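Local coordinates for protein endoglycosidase (Bacteroides thetaiotaomicron, PDB 6Q64) that probably cleaves complex N-glycans as an endoglycosidase of glycoside hydrolase family 18, here in an engineered form, at residues A[311-316]-A[330-335]; A[74-79]-A[254-259]; A[303-308]-A[352-357]; A[266-271]-A[278-283]. The protein carries 1 engineered substitution. One frame throughout, in Å; residues are numbered along the deposited sequence.

How the contacts relate
Following the chain from the N terminus, contact 2 closes first and spans by far the longest loop, bringing the end of strand 72-76 to the turn after strand 251-254. Contact 4 then closes a short loop, laying helix 261-268 against strand 280-285. The loop of contact 3 opens at 303-308 and does not close until 352-357; contact 1, between helix 311-317 and strand 329-333, lies wholly within it. No two loops cross. Contacts 1 and 4 hold helices 311-317 and 261-268 to the barrel wall, contact 2 works across its mouth, and contact 3 fastens an outer loop to the last helix. Salt bridge Glu258-Lys267 joins contacts 2 and 4.

Contact 1 (A[311-316]-A[330-335]); sequences NQILDY and IGTYHM
Ile330 sets its two branches against different residues of helix 311-317: its delta methyl goes to Ile313, its gamma methyl to Tyr316. The chains of Ile330 and Ile313 cross at about a right angle, with Ile330 CD1 3.9 Å from Ile313 CG1. With CG1 anti to the backbone N (chi1 -167°), Ile313 reaches across to the strand, and its tip CD1 comes 3.7 Å from Thr332 CG2. Thr332 thus offers the helix its methyl, a reason why a beta-branched threonine suits this place. Ile330 CG2 sits against the root of Tyr316 instead, 3.7 Å from Tyr316 CB and 3.5 Å from Tyr316 C. The tyrosine ring leads away from the strand, and its hydroxyl is hydrogen-bonded to Ala255 O, which anchors the polar end while the CB stays in the apolar layer. Replacing Ile330 with an alanine would probably open a gap under both Tyr316 CB and Ile313 CG1, leaving the helix less firmly seated. Gly331, between the two strand residues that touch the helix, bonds through its backbone to strand 280-285. The helix runs at 148° to the strand, their axes 9.0 Å apart at closest approach. A helix packed antiparallel on a strand of a parallel sheet, following the neighbouring strand 280-285 in the chain, is the beta-alpha-beta crossover from which TIM barrels are built.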
# COMPACT_ATOMS: atom_id res chain seq x y z
N ASN A 311 7.13 20.43 -1.27
CA ASN A 311 7.01 20.58 0.21
C ASN A 311 5.85 19.71 0.73
O ASN A 311 6.00 19.25 1.85
CB ASN A 311 7.02 22.06 0.63
CG ASN A 311 5.80 22.81 0.20
OD1 ASN A 311 5.11 22.36 -0.71
ND2 ASN A 311 5.52 23.92 0.86
N GLN A 312 4.83 19.38 -0.06
CA GLN A 312 3.77 18.38 0.29
C GLN A 312 4.47 17.07 0.65
O GLN A 312 4.45 16.70 1.82
CB GLN A 312 2.72 18.17 -0.81
CG GLN A 312 1.59 17.21 -0.46
CD GLN A 312 0.37 17.25 -1.36
OE1 GLN A 312 0.34 16.83 -2.53
NE2 GLN A 312 -0.72 17.73 -0.80
N ILE A 313 5.12 16.39 -0.28
CA ILE A 313 5.68 15.03 0.01
C ILE A 313 6.76 15.11 1.10
O ILE A 313 7.03 14.09 1.79
CB ILE A 313 6.21 14.34 -1.26
CG1 ILE A 313 6.48 12.86 -0.99
CG2 ILE A 313 7.43 15.07 -1.79
CD1 ILE A 313 6.47 11.97 -2.22
N LEU A 314 7.41 16.24 1.30
CA LEU A 314 8.55 16.24 2.25
C LEU A 314 7.98 16.47 3.64
O LEU A 314 8.55 15.91 4.59
CB LEU A 314 9.58 17.31 1.87
CG LEU A 314 10.20 17.16 0.48
CD1 LEU A 314 11.13 18.32 0.20
CD2 LEU A 314 10.93 15.85 0.36
N ASP A 315 6.92 17.29 3.72
CA ASP A 315 6.19 17.52 4.98
C ASP A 315 5.67 16.17 5.44
O ASP A 315 5.89 15.81 6.62
CB ASP A 315 5.03 18.50 4.81
CG ASP A 315 4.42 18.92 6.13
OD1 ASP A 315 5.20 19.27 7.07
OD2 ASP A 315 3.16 18.84 6.21
N TYR A 316 5.05 15.42 4.53
CA TYR A 316 4.45 14.11 4.86
C TYR A 316 5.53 13.22 5.47
O TYR A 316 5.40 12.66 6.56
CB TYR A 316 3.77 13.50 3.63
CG TYR A 316 2.50 14.18 3.19
CD1 TYR A 316 2.18 15.48 3.56
CD2 TYR A 316 1.60 13.51 2.39
CE1 TYR A 316 1.00 16.10 3.14
CE2 TYR A 316 0.43 14.12 1.93
CZ TYR A 316 0.14 15.43 2.29
OH TYR A 316 -1.00 16.02 1.84
N ILE A 330 5.01 7.18 3.89
CA ILE A 330 4.48 7.98 2.76
C ILE A 330 4.49 7.11 1.51
O ILE A 330 5.21 6.10 1.50
CB ILE A 330 5.31 9.25 2.55
CG1 ILE A 330 6.76 8.89 2.21
CG2 ILE A 330 5.25 10.14 3.78
CD1 ILE A 330 7.22 9.60 1.00
N GLY A 331 3.70 7.51 0.52
CA GLY A 331 3.60 6.87 -0.80
C GLY A 331 3.09 7.82 -1.87
O GLY A 331 2.65 8.94 -1.57
N THR A 332 3.12 7.36 -3.11
CA THR A 332 2.71 8.13 -4.29
C THR A 332 1.75 7.26 -5.08
O THR A 332 1.94 6.04 -5.12
CB THR A 332 3.96 8.48 -5.07
OG1 THR A 332 4.61 7.20 -5.12
CG2 THR A 332 4.84 9.52 -4.40
N TYR A 333 0.69 7.88 -5.60
CA TYR A 333 -0.27 7.26 -6.55
C TYR A 333 0.35 7.38 -7.94
O TYR A 333 0.69 8.51 -8.34
CB TYR A 333 -1.63 7.95 -6.42
CG TYR A 333 -2.68 7.51 -7.40
CD1 TYR A 333 -3.21 6.23 -7.36
CD2 TYR A 333 -3.15 8.38 -8.36
CE1 TYR A 333 -4.18 5.83 -8.26
CE2 TYR A 333 -4.14 8.01 -9.25
CZ TYR A 333 -4.66 6.73 -9.21
OH TYR A 333 -5.62 6.38 -10.12
N HIS A 334 0.48 6.24 -8.63
CA HIS A 334 1.21 6.11 -9.91
C HIS A 334 2.64 6.57 -9.63
O HIS A 334 3.09 7.58 -10.16
CB HIS A 334 0.46 6.86 -11.03
CG HIS A 334 -0.59 6.04 -11.72
ND1 HIS A 334 -1.91 6.44 -11.79
CD2 HIS A 334 -0.52 4.86 -12.37
CE1 HIS A 334 -2.61 5.53 -12.44
NE2 HIS A 334 -1.78 4.55 -12.80
N MSE A 335 3.29 5.82 -8.73
CA MSE A 335 4.64 6.11 -8.26
C MSE A 335 5.63 6.19 -9.42
O MSE A 335 6.57 6.98 -9.36
CB MSE A 335 5.10 5.06 -7.24
CG MSE A 335 4.64 3.68 -7.53
SE MSE A 335 5.41 2.38 -6.28
CE MSE A 335 6.75 3.20 -5.15

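Contact 2 (A[74-79]-A[254-259])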
# COMPACT_ATOMS: atom_id res chain seq x y z
N PHE A 74 6.02 3.50 0.24
CA PHE A 74 4.92 2.75 -0.39
C PHE A 74 4.55 3.45 -1.70
O PHE A 74 4.93 4.62 -1.94
CB PHE A 74 3.77 2.67 0.62
CG PHE A 74 2.41 2.38 0.03
CD1 PHE A 74 1.99 1.08 -0.16
CD2 PHE A 74 1.57 3.42 -0.34
CE1 PHE A 74 0.76 0.82 -0.74
CE2 PHE A 74 0.35 3.16 -0.91
CZ PHE A 74 -0.05 1.86 -1.12
N GLY A 75 3.78 2.77 -2.54
CA GLY A 75 3.05 3.45 -3.62
C GLY A 75 2.12 2.49 -4.33
O GLY A 75 2.23 1.23 -4.17
N TRP A 76 1.34 3.08 -5.25
CA TRP A 76 0.53 2.35 -6.24
C TRP A 76 1.31 2.29 -7.54
O TRP A 76 1.32 3.31 -8.25
CB TRP A 76 -0.84 3.03 -6.37
CG TRP A 76 -1.71 2.74 -5.19
CD1 TRP A 76 -2.29 1.55 -4.87
CD2 TRP A 76 -2.01 3.64 -4.11
NE1 TRP A 76 -2.95 1.65 -3.68
CE2 TRP A 76 -2.80 2.93 -3.19
CE3 TRP A 76 -1.72 4.99 -3.86
CZ2 TRP A 76 -3.31 3.52 -2.04
CZ3 TRP A 76 -2.21 5.57 -2.71
CH2 TRP A 76 -2.99 4.84 -1.82
N PHE A 77 1.90 1.13 -7.82
CA PHE A 77 2.75 0.81 -9.00
C PHE A 77 1.90 0.34 -10.19
O PHE A 77 1.38 -0.82 -10.20
CB PHE A 77 3.75 -0.28 -8.61
CG PHE A 77 4.88 -0.49 -9.59
CD1 PHE A 77 5.61 0.58 -10.07
CD2 PHE A 77 5.24 -1.76 -10.00
CE1 PHE A 77 6.67 0.38 -10.95
CE2 PHE A 77 6.30 -1.96 -10.86
CZ PHE A 77 7.00 -0.89 -11.35
N GLY A 78 1.79 1.19 -11.20
CA GLY A 78 1.12 0.87 -12.48
C GLY A 78 2.10 0.47 -13.57
O GLY A 78 3.27 0.87 -13.47
N ASN A 79 1.62 -0.28 -14.58
CA ASN A 79 2.35 -0.75 -15.80
C ASN A 79 3.46 -1.70 -15.36
O ASN A 79 4.61 -1.54 -15.82
CB ASN A 79 2.96 0.39 -16.64
CG ASN A 79 2.01 1.53 -16.96
OD1 ASN A 79 1.90 2.52 -16.22
ND2 ASN A 79 1.35 1.42 -18.10
N GLN A 254 -5.35 8.79 1.08
CA GLN A 254 -5.19 9.66 -0.08
C GLN A 254 -5.19 11.10 0.41
O GLN A 254 -6.21 11.74 0.28
CB GLN A 254 -6.34 9.42 -1.05
CG GLN A 254 -6.17 8.17 -1.90
CD GLN A 254 -6.79 6.93 -1.32
OE1 GLN A 254 -7.98 6.68 -1.47
NE2 GLN A 254 -5.96 6.09 -0.74
N ALA A 255 -4.05 11.63 0.85
CA ALA A 255 -3.89 13.06 1.25
C ALA A 255 -3.51 13.91 0.03
O ALA A 255 -2.58 14.75 0.15
CB ALA A 255 -2.86 13.19 2.34
N TYR A 256 -4.20 13.74 -1.08
CA TYR A 256 -3.82 14.36 -2.37
C TYR A 256 -3.95 15.90 -2.29
O TYR A 256 -2.94 16.61 -2.54
CB TYR A 256 -4.65 13.78 -3.52
CG TYR A 256 -4.63 12.27 -3.74
CD1 TYR A 256 -3.59 11.44 -3.33
CD2 TYR A 256 -5.65 11.69 -4.47
CE1 TYR A 256 -3.60 10.08 -3.63
CE2 TYR A 256 -5.68 10.34 -4.77
CZ TYR A 256 -4.64 9.52 -4.36
OH TYR A 256 -4.75 8.18 -4.67
N TRP A 257 -5.13 16.45 -1.93
CA TRP A 257 -5.44 17.89 -2.13
C TRP A 257 -5.39 18.69 -0.82
O TRP A 257 -5.77 19.87 -0.83
CB TRP A 257 -6.79 18.07 -2.84
CG TRP A 257 -7.00 17.02 -3.88
CD1 TRP A 257 -7.98 16.07 -3.94
CD2 TRP A 257 -6.12 16.76 -4.98
NE1 TRP A 257 -7.79 15.25 -5.01
CE2 TRP A 257 -6.66 15.66 -5.68
CE3 TRP A 257 -4.95 17.38 -5.45
CZ2 TRP A 257 -6.07 15.17 -6.84
CZ3 TRP A 257 -4.35 16.86 -6.57
CH2 TRP A 257 -4.91 15.79 -7.26
N GLU A 258 -4.87 18.10 0.25
CA GLU A 258 -4.65 18.82 1.52
C GLU A 258 -3.58 19.89 1.33
O GLU A 258 -2.52 19.54 0.92
CB GLU A 258 -4.25 17.82 2.61
CG GLU A 258 -5.45 17.19 3.31
CD GLU A 258 -6.21 16.13 2.53
OE1 GLU A 258 -7.35 15.88 2.92
OE2 GLU A 258 -5.66 15.55 1.56
N SER A 259 -3.82 21.13 1.72
CA SER A 259 -2.90 22.25 1.40
C SER A 259 -2.10 22.72 2.62
O SER A 259 -1.41 23.76 2.46
CB SER A 259 -3.68 23.37 0.74
OG SER A 259 -4.07 24.40 1.63
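At the C-terminal mouth of the TIM barrel, where family 18 glycosidases carry their active site, Trp76 meets Gln254 and Tyr256. The six-membered part of the indole does the touching: Trp76 CH2 lies 3.4 Å from Gln254 NE2, and Trp76 CZ2 follows at 3.9 Å. Amide and ring planes stand 81° apart, so the two groups are not stacked, and the nitrogen approaches the indole obliquely. The same amide nitrogen is hydrogen-bonded to Asp234 OD1, which steadies the group beside the tryptophan. A bend at chi2 (92°) brings the end of Gln254 nearer to the indole than its CB direction alone would suggest. Tyr256 makes a looser approach, its OH 4.1 Å from Trp76 CZ3. Gln254 CB sits 3.7 Å above the Tyr256 ring plane, over its centre; the inverse gamma turn at Ala255 separates these two residues. A large flat tryptophan suits a place that spans the mouth past the two intervening strands. Gln190, the engineered residue, lies close to Gln254 and ends the family's DxxDxDxE signature, where a glutamate is usual; an aromatic and amide cluster beside it is consistent with the substrate cleft of a family 18 barrel.

Contact 3 (A[303-308]-A[352-357]); sequences PELNSM and LYFGNQ
Phe354 is met at one corner of its ring by Leu305 and Met308, both of which come nearest to the same atom, CE2. The buried half of the contact belongs to Leu305: its CD1 stands at the ring edge, near the ring plane, 4.3 Å from Phe354 CE2. Leucine and phenylalanine are both buried, and Tyr359 lies against the same leucine, so a branched aliphatic chain suits the buried seam between loop and helix. The other half faces solvent. Met308, present as selenomethionine, is exposed, and its SE lies 4.3 Å from Phe354 CE2. It approaches obliquely, 66° off the ring normal, with SE 5.3 Å from the Phe354 ring centroid. This is a Met-aromatic contact; a long, flexible side chain suits it because it can reach the ring from the solvent side. Several polar groups bond on their own side of the contact. Ser307 OG donates to Glu304 O at 2.9 Å, bracing the loop as it turns, while the Glu304 carboxylate is hydrogen-bonded to Tyr359. On the helix, Asn356 ND2 donates to Leu352 O at 3.0 Å, in the carbonyl plane and on a lone pair, with Asn356 OD1 bonded to the backbone of Val71. The meeting of loop 303-308 with helix 346-358 therefore rests on dispersion, including that of a polarisable selenium beside an aromatic ring, an attraction with little directional demand.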
# COMPACT_ATOMS: atom_id res chain seq x y z
N PRO A 303 8.91 25.82 8.30
CA PRO A 303 9.02 26.97 7.40
C PRO A 303 10.07 26.68 6.32
O PRO A 303 9.78 26.91 5.19
CB PRO A 303 9.37 28.13 8.34
CG PRO A 303 9.92 27.46 9.60
CD PRO A 303 9.19 26.14 9.71
N GLU A 304 11.21 26.09 6.68
CA GLU A 304 12.33 25.87 5.74
C GLU A 304 11.90 25.00 4.55
O GLU A 304 12.42 25.21 3.46
CB GLU A 304 13.56 25.33 6.48
CG GLU A 304 13.46 23.89 6.91
CD GLU A 304 12.79 23.68 8.26
OE1 GLU A 304 12.91 22.55 8.74
OE2 GLU A 304 12.13 24.63 8.82
N LEU A 305 10.94 24.10 4.71
CA LEU A 305 10.37 23.31 3.59
C LEU A 305 9.62 24.19 2.58
O LEU A 305 9.38 23.69 1.48
CB LEU A 305 9.43 22.24 4.14
CG LEU A 305 9.99 20.83 4.24
CD1 LEU A 305 11.36 20.81 4.92
CD2 LEU A 305 9.02 19.92 4.98
N ASN A 306 9.18 25.41 2.91
CA ASN A 306 8.27 26.19 2.03
C ASN A 306 9.05 27.04 1.00
O ASN A 306 8.44 27.58 0.08
CB ASN A 306 7.28 27.04 2.84
CG ASN A 306 6.40 26.23 3.77
OD1 ASN A 306 5.91 25.15 3.41
ND2 ASN A 306 6.20 26.75 4.96
N SER A 307 10.37 27.14 1.15
CA SER A 307 11.28 27.79 0.17
C SER A 307 11.66 26.82 -0.96
O SER A 307 12.36 27.23 -1.88
CB SER A 307 12.49 28.30 0.88
OG SER A 307 13.18 27.22 1.50
N MSE A 308 11.17 25.57 -0.88
CA MSE A 308 11.63 24.42 -1.66
C MSE A 308 10.45 23.79 -2.40
O MSE A 308 9.39 23.59 -1.85
CB MSE A 308 12.14 23.33 -0.72
CG MSE A 308 13.64 23.21 -0.47
SE MSE A 308 13.69 21.76 0.94
CE MSE A 308 15.33 22.31 1.94
N LEU A 352 11.93 10.04 1.50
CA LEU A 352 12.41 9.00 2.46
C LEU A 352 13.76 9.38 3.06
O LEU A 352 14.05 8.93 4.15
CB LEU A 352 12.45 7.64 1.78
CG LEU A 352 11.07 7.24 1.27
CD1 LEU A 352 11.11 5.94 0.50
CD2 LEU A 352 10.11 7.13 2.44
N TYR A 353 14.54 10.21 2.38
CA TYR A 353 15.84 10.67 2.89
C TYR A 353 15.55 11.71 3.98
O TYR A 353 16.22 11.74 5.03
CB TYR A 353 16.71 11.21 1.75
CG TYR A 353 17.91 12.02 2.23
CD1 TYR A 353 18.97 11.39 2.86
CD2 TYR A 353 17.98 13.39 2.03
CE1 TYR A 353 20.06 12.11 3.34
CE2 TYR A 353 19.05 14.12 2.49
CZ TYR A 353 20.08 13.49 3.17
OH TYR A 353 21.16 14.22 3.60
N PHE A 354 14.55 12.56 3.71
CA PHE A 354 14.08 13.60 4.67
C PHE A 354 13.47 12.89 5.91
O PHE A 354 13.95 13.09 7.01
CB PHE A 354 13.19 14.61 3.93
CG PHE A 354 13.95 15.78 3.36
CD1 PHE A 354 15.07 15.60 2.56
CD2 PHE A 354 13.58 17.08 3.63
CE1 PHE A 354 15.78 16.68 2.06
CE2 PHE A 354 14.30 18.16 3.14
CZ PHE A 354 15.39 17.96 2.34
N GLY A 355 12.58 11.94 5.71
CA GLY A 355 11.89 11.21 6.78
C GLY A 355 12.80 10.38 7.66
O GLY A 355 12.51 10.28 8.87
N ASN A 356 13.87 9.81 7.11
CA ASN A 356 14.71 8.79 7.77
C ASN A 356 16.10 9.33 8.12
O ASN A 356 16.73 8.72 8.95
CB ASN A 356 14.77 7.53 6.92
CG ASN A 356 13.43 6.82 6.91
OD1 ASN A 356 13.04 6.27 7.93
ND2 ASN A 356 12.70 6.88 5.80
N GLN A 357 16.58 10.44 7.54
CA GLN A 357 17.93 10.93 7.92
C GLN A 357 17.90 12.39 8.29
O GLN A 357 18.47 12.69 9.35
CB GLN A 357 18.96 10.77 6.83
CG GLN A 357 19.35 9.31 6.71
CD GLN A 357 20.28 8.96 5.57
OE1 GLN A 357 21.31 9.64 5.34
NE2 GLN A 357 19.92 7.85 4.92

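Contact 4 (A[266-271]-A[278-283]); sequences YKINKP and RKTIIT
Ile268, the last residue of helix 261-268, packs on Thr280 and Ile282 of strand 280-285, and so belongs to a beta-alpha-beta unit of the TIM barrel: strand 251-254, this helix, then the next parallel strand. Followed outward, the isoleucine meets the strand almost at once. Its CB is 3.9 Å from Thr280 CG2. Here the chain divides. CG2, the short branch, goes to Ile282, ending 3.7 Å from Ile282 CG2 as the two side chains cross at about a right angle. CG1, the other branch, occupies the crowded position between the backbone N and the carbonyl carbon (chi1 63°), and from there the chain extends (chi2 164°) until its tip CD1 comes 3.8 Å from Thr280 CG2. The threonine methyl is therefore touched by CB, by CG2 and by the tip, lying in the fork of the isoleucine. Beta-branching suits all three places: two residues apart on one strand, Thr280 and Ile282 both point toward the helix, while Ile281 between them points away from it. Tyr253 of the preceding strand and Trp276 also pack on Ile268, enclosing it in the layer between helix and sheet. Immediately after it the chain leaves the helix at Asn269, whose CB points away from the strand. Thr280 has a polar branch to place as well. Its CG2 stands anti to the backbone N and faces the isoleucine, while OG1 is hydrogen-bonded to the carbonyl oxygen of Trp276.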
# COMPACT_ATOMS: atom_id res chain seq x y z
N TYR A 266 -5.62 16.49 10.68
CA TYR A 266 -7.07 16.38 11.00
C TYR A 266 -7.64 15.14 10.32
O TYR A 266 -8.51 14.46 10.89
CB TYR A 266 -7.86 17.63 10.63
CG TYR A 266 -9.34 17.43 10.78
CD1 TYR A 266 -10.05 16.75 9.80
CD2 TYR A 266 -10.04 17.91 11.87
CE1 TYR A 266 -11.42 16.55 9.89
CE2 TYR A 266 -11.41 17.74 11.97
CZ TYR A 266 -12.11 17.05 10.98
OH TYR A 266 -13.45 16.82 11.06
N LYS A 267 -7.15 14.84 9.13
CA LYS A 267 -7.67 13.74 8.29
C LYS A 267 -7.32 12.39 8.91
O LYS A 267 -8.15 11.47 8.76
CB LYS A 267 -7.11 13.83 6.87
CG LYS A 267 -7.36 12.58 6.04
CD LYS A 267 -7.05 12.79 4.57
CE LYS A 267 -8.10 12.22 3.66
NZ LYS A 267 -8.22 13.04 2.44
N ILE A 268 -6.14 12.24 9.51
CA ILE A 268 -5.61 10.90 9.90
C ILE A 268 -5.63 10.72 11.41
O ILE A 268 -5.40 9.58 11.85
CB ILE A 268 -4.19 10.66 9.35
CG1 ILE A 268 -3.17 11.64 9.91
CG2 ILE A 268 -4.16 10.70 7.84
CD1 ILE A 268 -1.77 11.20 9.70
N ASN A 269 -5.87 11.79 12.17
CA ASN A 269 -5.99 11.78 13.65
C ASN A 269 -7.29 11.11 14.06
O ASN A 269 -8.32 11.80 14.08
CB ASN A 269 -5.98 13.17 14.25
CG ASN A 269 -5.75 13.10 15.73
OD1 ASN A 269 -6.10 12.12 16.35
ND2 ASN A 269 -5.13 14.09 16.31
N LYS A 270 -7.18 9.82 14.39
CA LYS A 270 -8.26 8.83 14.60
C LYS A 270 -7.82 7.90 15.73
O LYS A 270 -7.29 6.80 15.51
CB LYS A 270 -8.51 8.03 13.32
CG LYS A 270 -8.80 8.88 12.10
CD LYS A 270 -10.07 9.66 12.23
CE LYS A 270 -10.17 10.80 11.25
NZ LYS A 270 -11.55 11.34 11.14
N PRO A 271 -7.94 8.37 16.99
CA PRO A 271 -7.49 7.57 18.13
C PRO A 271 -8.38 6.32 18.32
O PRO A 271 -7.94 5.44 18.99
CB PRO A 271 -7.49 8.59 19.27
CG PRO A 271 -8.56 9.58 18.87
CD PRO A 271 -8.43 9.70 17.38
N ARG A 278 1.91 5.18 13.94
CA ARG A 278 2.97 4.33 13.34
C ARG A 278 2.40 3.43 12.24
O ARG A 278 3.19 2.94 11.41
CB ARG A 278 3.72 3.59 14.45
CG ARG A 278 4.61 4.52 15.27
CD ARG A 278 5.69 5.26 14.48
NE ARG A 278 6.43 4.24 13.73
CZ ARG A 278 6.89 4.35 12.49
NH1 ARG A 278 7.51 3.32 11.95
NH2 ARG A 278 6.74 5.45 11.79
N LYS A 279 1.09 3.24 12.14
CA LYS A 279 0.53 2.39 11.07
C LYS A 279 -0.11 3.25 9.97
O LYS A 279 -0.66 2.67 8.99
CB LYS A 279 -0.50 1.44 11.66
CG LYS A 279 0.02 0.50 12.72
CD LYS A 279 -1.11 -0.24 13.44
CE LYS A 279 -2.02 -1.02 12.54
NZ LYS A 279 -2.92 -1.88 13.35
N THR A 280 -0.10 4.56 10.10
CA THR A 280 -0.75 5.42 9.08
C THR A 280 0.27 5.74 7.98
O THR A 280 1.44 6.07 8.26
CB THR A 280 -1.38 6.65 9.72
OG1 THR A 280 -2.45 6.23 10.59
CG2 THR A 280 -1.94 7.56 8.66
N ILE A 281 -0.17 5.61 6.74
CA ILE A 281 0.61 6.00 5.53
C ILE A 281 -0.17 7.12 4.84
O ILE A 281 -1.38 6.95 4.64
CB ILE A 281 0.87 4.78 4.63
CG1 ILE A 281 2.04 3.96 5.16
CG2 ILE A 281 1.15 5.20 3.21
CD1 ILE A 281 1.99 2.51 4.78
N ILE A 282 0.50 8.23 4.52
CA ILE A 282 -0.15 9.34 3.77
C ILE A 282 0.51 9.41 2.40
O ILE A 282 1.73 9.24 2.29
CB ILE A 282 -0.08 10.65 4.55
CG1 ILE A 282 1.22 10.80 5.35
CG2 ILE A 282 -1.30 10.73 5.44
CD1 ILE A 282 1.42 12.20 5.94
N THR A 283 -0.33 9.62 1.39
CA THR A 283 0.04 9.47 -0.03
C THR A 283 -0.33 10.74 -0.78
O THR A 283 -1.34 11.43 -0.44
CB THR A 283 -0.61 8.25 -0.67
OG1 THR A 283 -2.02 8.48 -0.82
CG2 THR A 283 -0.32 7.00 0.12